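Local structure of SVP1-like protein 2 (Kluyveromyces lactis, 4V16) at residues S233-K238 and I289-L294; L248-V253 and W268-F273. The protein probably binds phosphoinositides such as phosphatidylinositol 3,5-bisphosphate through its beta-propeller and thereby associates with membranes. All coordinates share one frame; numbering follows the deposited sequence.

Contact 1 (S233-K238 and I289-L294); sequences SPDGSK and ISDTGL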
ATOM      1  N   SER A 233     -11.874  -2.244   0.149  1.00 27.86           N
ATOM      2  CA  SER A 233     -12.822  -1.228  -0.285  1.00 29.66           C
ATOM      3  C   SER A 233     -13.000  -0.218   0.846  1.00 30.83           C
ATOM      4  O   SER A 233     -12.672  -0.514   1.996  1.00 32.89           O
ATOM      5  CB  SER A 233     -14.158  -1.860  -0.679  1.00 31.53           C
ATOM      6  OG  SER A 233     -14.695  -2.623   0.386  1.00 36.23           O
ATOM      7  N   PRO A 234     -13.506   0.983   0.525  1.00 35.48           N
ATOM      8  CA  PRO A 234     -13.643   2.040   1.535  1.00 36.14           C
ATOM      9  C   PRO A 234     -14.459   1.620   2.760  1.00 36.97           C
ATOM     10  O   PRO A 234     -14.149   2.054   3.870  1.00 39.95           O
ATOM     11  CB  PRO A 234     -14.351   3.161   0.769  1.00 36.88           C
ATOM     12  CG  PRO A 234     -13.980   2.933  -0.655  1.00 30.03           C
ATOM     13  CD  PRO A 234     -13.912   1.447  -0.813  1.00 32.37           C
ATOM     14  N   ASP A 235     -15.475   0.785   2.561  1.00 37.48           N
ATOM     15  CA  ASP A 235     -16.322   0.336   3.664  1.00 33.96           C
ATOM     16  C   ASP A 235     -15.798  -0.948   4.309  1.00 39.14           C
ATOM     17  O   ASP A 235     -16.325  -1.396   5.327  1.00 47.63           O
ATOM     18  CB  ASP A 235     -17.764   0.128   3.185  1.00 40.70           C
ATOM     19  CG  ASP A 235     -17.870  -0.837   2.014  1.00 47.07           C
ATOM     20  OD1 ASP A 235     -16.923  -1.619   1.783  1.00 48.40           O
ATOM     21  OD2 ASP A 235     -18.912  -0.817   1.324  1.00 52.26           O
ATOM     22  N   GLY A 236     -14.770  -1.542   3.711  1.00 36.91           N
ATOM     23  CA  GLY A 236     -14.158  -2.736   4.264  1.00 35.84           C
ATOM     24  C   GLY A 236     -14.975  -3.995   4.038  1.00 35.68           C
ATOM     25  O   GLY A 236     -14.762  -5.007   4.705  1.00 39.40           O
ATOM     26  N   SER A 237     -15.907  -3.935   3.091  1.00 39.28           N
ATOM     27  CA  SER A 237     -16.757  -5.078   2.778  1.00 41.40           C
ATOM     28  C   SER A 237     -16.145  -5.959   1.694  1.00 38.50           C
ATOM     29  O   SER A 237     -16.507  -7.129   1.563  1.00 38.19           O
ATOM     30  CB  SER A 237     -18.145  -4.607   2.334  1.00 44.59           C
ATOM     31  OG  SER A 237     -18.079  -3.897   1.109  1.00 43.42           O
ATOM     32  N   LYS A 238     -15.220  -5.391   0.926  1.00 37.91           N
ATOM     33  CA  LYS A 238     -14.607  -6.100  -0.190  1.00 30.65           C
ATOM     34  C   LYS A 238     -13.090  -5.951  -0.202  1.00 29.99           C
ATOM     35  O   LYS A 238     -12.542  -4.973   0.312  1.00 27.18           O
ATOM     36  CB  LYS A 238     -15.189  -5.601  -1.513  1.00 30.29           C
ATOM     37  CG  LYS A 238     -16.583  -6.130  -1.798  1.00 36.90           C
ATOM     38  CD  LYS A 238     -17.482  -5.055  -2.378  1.00 37.80           C
ATOM     39  CE  LYS A 238     -18.914  -5.542  -2.491  1.00 44.25           C
ATOM     40  NZ  LYS A 238     -19.891  -4.431  -2.326  1.00 58.76           N
ATOM     41  N   ILE A 289     -11.824   4.056  -5.710  1.00 30.07           N
ATOM     42  CA  ILE A 289     -12.289   5.436  -5.832  1.00 34.82           C
ATOM     43  C   ILE A 289     -13.693   5.575  -5.254  1.00 29.76           C
ATOM     44  O   ILE A 289     -14.192   6.684  -5.070  1.00 27.15           O
ATOM     45  CB  ILE A 289     -12.282   5.911  -7.297  1.00 30.45           C
ATOM     46  CG1 ILE A 289     -13.134   4.987  -8.173  1.00 34.14           C
ATOM     47  CG2 ILE A 289     -10.852   5.966  -7.810  1.00 33.03           C
ATOM     48  CD1 ILE A 289     -13.320   5.483  -9.586  1.00 36.06           C
ATOM     49  N   SER A 290     -14.324   4.439  -4.979  1.00 34.46           N
ATOM     50  CA  SER A 290     -15.625   4.408  -4.322  1.00 30.09           C
ATOM     51  C   SER A 290     -15.868   3.006  -3.787  1.00 31.26           C
ATOM     52  O   SER A 290     -14.958   2.179  -3.769  1.00 33.31           O
ATOM     53  CB  SER A 290     -16.739   4.816  -5.285  1.00 28.89           C
ATOM     54  OG  SER A 290     -16.911   3.846  -6.303  1.00 38.31           O
ATOM     55  N   ASP A 291     -17.094   2.737  -3.353  1.00 36.37           N
ATOM     56  CA  ASP A 291     -17.455   1.401  -2.892  1.00 36.71           C
ATOM     57  C   ASP A 291     -17.673   0.457  -4.069  1.00 33.64           C
ATOM     58  O   ASP A 291     -17.833  -0.749  -3.878  1.00 38.40           O
ATOM     59  CB  ASP A 291     -18.715   1.449  -2.025  1.00 43.29           C
ATOM     60  CG  ASP A 291     -18.442   1.953  -0.615  1.00 53.97           C
ATOM     61  OD1 ASP A 291     -17.411   1.561  -0.023  1.00 45.04           O
ATOM     62  OD2 ASP A 291     -19.265   2.740  -0.097  1.00 61.41           O
ATOM     63  N   THR A 292     -17.677   1.011  -5.281  1.00 33.56           N
ATOM     64  CA  THR A 292     -17.927   0.231  -6.490  1.00 37.31           C
ATOM     65  C   THR A 292     -16.999   0.623  -7.644  1.00 37.26           C
ATOM     66  O   THR A 292     -17.271   0.302  -8.802  1.00 39.36           O
ATOM     67  CB  THR A 292     -19.392   0.389  -6.958  1.00 40.48           C
ATOM     68  OG1 THR A 292     -19.721   1.782  -7.058  1.00 41.72           O
ATOM     69  CG2 THR A 292     -20.345  -0.287  -5.983  1.00 34.03           C
ATOM     70  N   GLY A 293     -15.903   1.307  -7.328  1.00 32.22           N
ATOM     71  CA  GLY A 293     -14.961   1.747  -8.343  1.00 34.89           C
ATOM     72  C   GLY A 293     -13.514   1.553  -7.929  1.00 34.06           C
ATOM     73  O   GLY A 293     -13.133   1.898  -6.810  1.00 33.97           O
ATOM     74  N   LEU A 294     -12.714   0.999  -8.838  1.00 32.91           N
ATOM     75  CA  LEU A 294     -11.286   0.798  -8.609  1.00 30.83           C
ATOM     76  C   LEU A 294     -10.456   1.519  -9.657  1.00 31.48           C
ATOM     77  O   LEU A 294     -10.945   1.829 -10.746  1.00 29.59           O
ATOM     78  CB  LEU A 294     -10.921  -0.689  -8.634  1.00 27.02           C
ATOM     79  CG  LEU A 294     -11.437  -1.591  -7.515  1.00 33.19           C
ATOM     80  CD1 LEU A 294     -12.893  -1.965  -7.745  1.00 46.40           C
ATOM     81  CD2 LEU A 294     -10.573  -2.837  -7.418  1.00 33.46           C
TER

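Contact 2 (L248-V253 and W268-F273); sequences LHVFEV and WSICNF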
ATOM      1  N   LEU A 248      -7.500  -9.555 -12.008  1.00 30.44           N
ATOM      2  CA  LEU A 248      -8.046  -8.774 -10.905  1.00 25.40           C
ATOM      3  C   LEU A 248      -9.161  -9.554 -10.216  1.00 25.88           C
ATOM      4  O   LEU A 248     -10.173  -9.878 -10.837  1.00 28.23           O
ATOM      5  CB  LEU A 248      -8.566  -7.424 -11.405  1.00 28.35           C
ATOM      6  CG  LEU A 248      -9.315  -6.544 -10.397  1.00 29.87           C
ATOM      7  CD1 LEU A 248      -8.431  -6.198  -9.211  1.00 25.44           C
ATOM      8  CD2 LEU A 248      -9.824  -5.279 -11.074  1.00 25.61           C
ATOM      9  N   HIS A 249      -8.961  -9.862  -8.937  1.00 30.36           N
ATOM     10  CA  HIS A 249      -9.964 -10.551  -8.127  1.00 30.64           C
ATOM     11  C   HIS A 249     -10.655  -9.586  -7.172  1.00 32.83           C
ATOM     12  O   HIS A 249     -10.096  -8.552  -6.807  1.00 35.74           O
ATOM     13  CB  HIS A 249      -9.328 -11.683  -7.320  1.00 31.54           C
ATOM     14  CG  HIS A 249      -8.659 -12.727  -8.158  1.00 34.10           C
ATOM     15  ND1 HIS A 249      -9.311 -13.859  -8.594  1.00 36.28           N
ATOM     16  CD2 HIS A 249      -7.393 -12.814  -8.630  1.00 31.86           C
ATOM     17  CE1 HIS A 249      -8.478 -14.598  -9.305  1.00 38.05           C
ATOM     18  NE2 HIS A 249      -7.308 -13.986  -9.342  1.00 41.33           N
ATOM     19  N   VAL A 250     -11.874  -9.934  -6.769  1.00 35.99           N
ATOM     20  CA  VAL A 250     -12.587  -9.194  -5.734  1.00 31.69           C
ATOM     21  C   VAL A 250     -13.299 -10.186  -4.820  1.00 30.11           C
ATOM     22  O   VAL A 250     -14.091 -11.003  -5.285  1.00 32.04           O
ATOM     23  CB  VAL A 250     -13.607  -8.210  -6.329  1.00 28.66           C
ATOM     24  CG1 VAL A 250     -14.271  -7.400  -5.225  1.00 28.01           C
ATOM     25  CG2 VAL A 250     -12.931  -7.286  -7.334  1.00 28.95           C
ATOM     26  N   PHE A 251     -13.002 -10.115  -3.526  1.00 30.15           N
ATOM     27  CA  PHE A 251     -13.579 -11.028  -2.546  1.00 31.15           C
ATOM     28  C   PHE A 251     -14.543 -10.288  -1.624  1.00 31.87           C
ATOM     29  O   PHE A 251     -14.253  -9.175  -1.188  1.00 34.65           O
ATOM     30  CB  PHE A 251     -12.473 -11.696  -1.727  1.00 29.20           C
ATOM     31  CG  PHE A 251     -11.455 -12.424  -2.560  1.00 31.40           C
ATOM     32  CD1 PHE A 251     -11.640 -13.754  -2.904  1.00 34.91           C
ATOM     33  CD2 PHE A 251     -10.309 -11.780  -2.998  1.00 31.21           C
ATOM     34  CE1 PHE A 251     -10.702 -14.427  -3.670  1.00 30.80           C
ATOM     35  CE2 PHE A 251      -9.369 -12.448  -3.763  1.00 28.78           C
ATOM     36  CZ  PHE A 251      -9.566 -13.772  -4.099  1.00 27.26           C
ATOM     37  N   GLU A 252     -15.689 -10.904  -1.338  1.00 35.12           N
ATOM     38  CA  GLU A 252     -16.663 -10.324  -0.418  1.00 34.78           C
ATOM     39  C   GLU A 252     -16.385 -10.822   0.995  1.00 36.96           C
ATOM     40  O   GLU A 252     -16.068 -11.995   1.196  1.00 37.25           O
ATOM     41  CB  GLU A 252     -18.091 -10.665  -0.845  1.00 39.37           C
ATOM     42  CG  GLU A 252     -19.131  -9.718  -0.271  1.00 51.93           C
ATOM     43  CD  GLU A 252     -20.500  -9.892  -0.902  1.00 59.79           C
ATOM     44  OE1 GLU A 252     -20.859 -11.039  -1.243  1.00 52.57           O
ATOM     45  OE2 GLU A 252     -21.214  -8.878  -1.056  1.00 58.66           O
ATOM     46  N   VAL A 253     -16.510  -9.928   1.971  1.00 41.88           N
ATOM     47  CA  VAL A 253     -16.009 -10.197   3.317  1.00 51.43           C
ATOM     48  C   VAL A 253     -16.987 -10.735   4.391  1.00 47.96           C
ATOM     49  O   VAL A 253     -16.524 -11.476   5.250  1.00 57.99           O
ATOM     50  CB  VAL A 253     -15.341  -8.922   3.876  1.00 55.16           C
ATOM     51  CG1 VAL A 253     -14.835  -9.135   5.299  1.00 51.15           C
ATOM     52  CG2 VAL A 253     -14.170  -8.528   2.980  1.00 50.18           C
ATOM     53  N   TRP A 268     -14.617 -18.386  -3.044  1.00 46.06           N
ATOM     54  CA  TRP A 268     -13.895 -17.817  -4.173  1.00 29.81           C
ATOM     55  C   TRP A 268     -14.315 -16.374  -4.426  1.00 36.57           C
ATOM     56  O   TRP A 268     -15.254 -15.873  -3.806  1.00 41.77           O
ATOM     57  CB  TRP A 268     -14.133 -18.662  -5.423  1.00 32.28           C
ATOM     58  CG  TRP A 268     -13.887 -20.120  -5.204  1.00 35.06           C
ATOM     59  CD1 TRP A 268     -14.721 -21.010  -4.590  1.00 35.08           C
ATOM     60  CD2 TRP A 268     -12.728 -20.863  -5.598  1.00 37.79           C
ATOM     61  NE1 TRP A 268     -14.153 -22.259  -4.577  1.00 33.99           N
ATOM     62  CE2 TRP A 268     -12.930 -22.196  -5.190  1.00 37.89           C
ATOM     63  CE3 TRP A 268     -11.542 -20.530  -6.258  1.00 39.07           C
ATOM     64  CZ2 TRP A 268     -11.987 -23.195  -5.419  1.00 41.77           C
ATOM     65  CZ3 TRP A 268     -10.608 -21.524  -6.484  1.00 45.80           C
ATOM     66  CH2 TRP A 268     -10.835 -22.841  -6.065  1.00 43.09           C
ATOM     67  N   SER A 269     -13.618 -15.712  -5.345  1.00 34.36           N
ATOM     68  CA  SER A 269     -13.899 -14.317  -5.655  1.00 30.64           C
ATOM     69  C   SER A 269     -15.272 -14.169  -6.294  1.00 33.26           C
ATOM     70  O   SER A 269     -15.747 -15.070  -6.986  1.00 33.92           O
ATOM     71  CB  SER A 269     -12.826 -13.746  -6.585  1.00 34.35           C
ATOM     72  OG  SER A 269     -12.803 -14.435  -7.824  1.00 42.04           O
ATOM     73  N   ILE A 270     -15.906 -13.027  -6.049  1.00 35.82           N
ATOM     74  CA  ILE A 270     -17.196 -12.717  -6.652  1.00 38.72           C
ATOM     75  C   ILE A 270     -17.003 -12.134  -8.056  1.00 41.35           C
ATOM     76  O   ILE A 270     -17.951 -12.038  -8.835  1.00 39.76           O
ATOM     77  CB  ILE A 270     -18.006 -11.727  -5.776  1.00 39.91           C
ATOM     78  CG1 ILE A 270     -17.291 -10.376  -5.680  1.00 35.54           C
ATOM     79  CG2 ILE A 270     -18.226 -12.316  -4.386  1.00 28.22           C
ATOM     80  CD1 ILE A 270     -17.993  -9.358  -4.820  1.00 35.08           C
ATOM     81  N   CYS A 271     -15.765 -11.749  -8.368  1.00 47.48           N
ATOM     82  CA  CYS A 271     -15.426 -11.166  -9.665  1.00 33.57           C
ATOM     83  C   CYS A 271     -14.083 -11.660 -10.173  1.00 33.57           C
ATOM     84  O   CYS A 271     -13.227 -12.084  -9.396  1.00 39.78           O
ATOM     85  CB  CYS A 271     -15.381  -9.641  -9.581  1.00 39.93           C
ATOM     86  SG  CYS A 271     -16.975  -8.843  -9.525  1.00 43.71           S
ATOM     87  N   ASN A 272     -13.911 -11.591 -11.487  1.00 35.76           N
ATOM     88  CA  ASN A 272     -12.623 -11.835 -12.116  1.00 31.45           C
ATOM     89  C   ASN A 272     -12.489 -10.956 -13.346  1.00 31.61           C
ATOM     90  O   ASN A 272     -13.485 -10.623 -13.989  1.00 32.27           O
ATOM     91  CB  ASN A 272     -12.468 -13.305 -12.496  1.00 29.45           C
ATOM     92  CG  ASN A 272     -12.420 -14.214 -11.290  1.00 33.44           C
ATOM     93  OD1 ASN A 272     -11.451 -14.201 -10.532  1.00 41.18           O
ATOM     94  ND2 ASN A 272     -13.466 -15.012 -11.103  1.00 36.31           N
ATOM     95  N   PHE A 273     -11.261 -10.570 -13.668  1.00 28.70           N
ATOM     96  CA  PHE A 273     -11.019  -9.781 -14.865  1.00 29.47           C
ATOM     97  C   PHE A 273      -9.575  -9.909 -15.327  1.00 30.53           C
ATOM     98  O   PHE A 273      -8.650  -9.494 -14.627  1.00 29.74           O
ATOM     99  CB  PHE A 273     -11.362  -8.312 -14.618  1.00 27.41           C
ATOM    100  CG  PHE A 273     -11.373  -7.478 -15.866  1.00 31.02           C
ATOM    101  CD1 PHE A 273     -10.202  -6.922 -16.358  1.00 31.60           C
ATOM    102  CD2 PHE A 273     -12.555  -7.252 -16.551  1.00 29.50           C
ATOM    103  CE1 PHE A 273     -10.210  -6.157 -17.509  1.00 28.01           C
ATOM    104  CE2 PHE A 273     -12.569  -6.486 -17.702  1.00 27.12           C
ATOM    105  CZ  PHE A 273     -11.396  -5.939 -18.180  1.00 24.77           C
TER

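Contact 1 (S233-K238 and I289-L294)
Asp235 and Asp291 meet because each brings its carboxylate toward the opposite loop: CG of Asp235 sits between its own N and carbonyl carbon (chi1 56°), while CG of Asp291 swings beside its backbone N, anti to the carbonyl carbon (chi1 -77°). The two carboxylates end up with nearly parallel planes, and Asp235 OD2 lies 3.1 Å from Asp291 OD1, a close approach of two acceptors. The backbone offers slight compensation, a weak, bent hydrogen bond from Asp235 N to Asp291 OD1 at 3.3 Å. Beside this pair, Pro234 lays the CG-CD edge of its ring against the Ser290 carbonyl, with CD 3.2 Å from Ser290 O, and its CB rests against Asp291 OD1. The proline ring also packs on Trp288 and Arg189. Here the turn between strands 227-232 and 238-243 meets the turn between strands 285-288 and 293-298, joining neighbouring blades of the propeller.

Behind the interface, the other oxygen of Asp235 is held within its own loop. Ser237 N (2.8 Å) and Ser237 OG (2.6 Å) both donate to Asp235 OD1 from the same face of the carboxylate plane, and the bond from Ser237 N closes an Asx turn that overlaps the type I turn from Ser233 to Gly236.

Lys238 NZ lies 6.9 Å from Asp291 OD1, not in contact but of opposite charge, and may offset some of the negative charge. Two carboxylates this near would be expected to raise the affinity of one for a proton, and little polar bonding holds this surface contact.

Contact 2 (L248-V253 and W268-F273)
The Phe251 ring takes Ser269 on one face: Ser269 CB stands over it, offset toward the rim, in a CH-pi contact 4.0 Å from the centroid, and the ring also meets Phe218 at an inclined angle. The His249 ring has Ser269 OG at its edge, in plane and 3.6 Å from ND1, and is turned perpendicular to the Asn272 amide. Ser269 therefore bridges the two rings, its CB serving one and its hydroxyl facing the other. An alanine in place of Phe251 would probably leave Ser269 CB without the ring face it rests on and open a gap beside Phe218.

Along the backbones, Leu248 N bonds to Phe273 O at 2.9 Å, with only a weak return bond from Phe273 N to Leu248 O. Ile270 N makes a hydrogen bond to Val250 O at 2.8 Å. On the face carrying Val250 and Cys271, the two CB atoms are 4.0 Å apart; nearer the strand end, Ile270 CG2 rests on Glu252 CB. Trp318 and Leu320 of the next sheet pack against Cys271. The engineered Gly-Ser linker, largely unmodelled, lies between the two strands in sequence. This loosely bonded antiparallel pair is the outer hairpin edge of a four-stranded beta-propeller blade.

In the fold
Contacts 1 and 2 share one blade but serve different borders of it. Contact 1 ties a turn between strands 227-232 and 238-243 to a turn of the next sheet, and lies at the surface, where carboxylates, short polar turns and one proline edge meet. Contact 2 stays inside the blade, pairing strand 247-252 with the outermost strand 271-274; it is partly buried, and relies on backbone bonds, one aromatic face and aliphatic packing. The two touch at the end of 248-253, where Ser237 O and Val253 N, 2.8 Å apart, probably form a hydrogen bond. In sequence, contact 2 is nested within the loop that contact 1 closes.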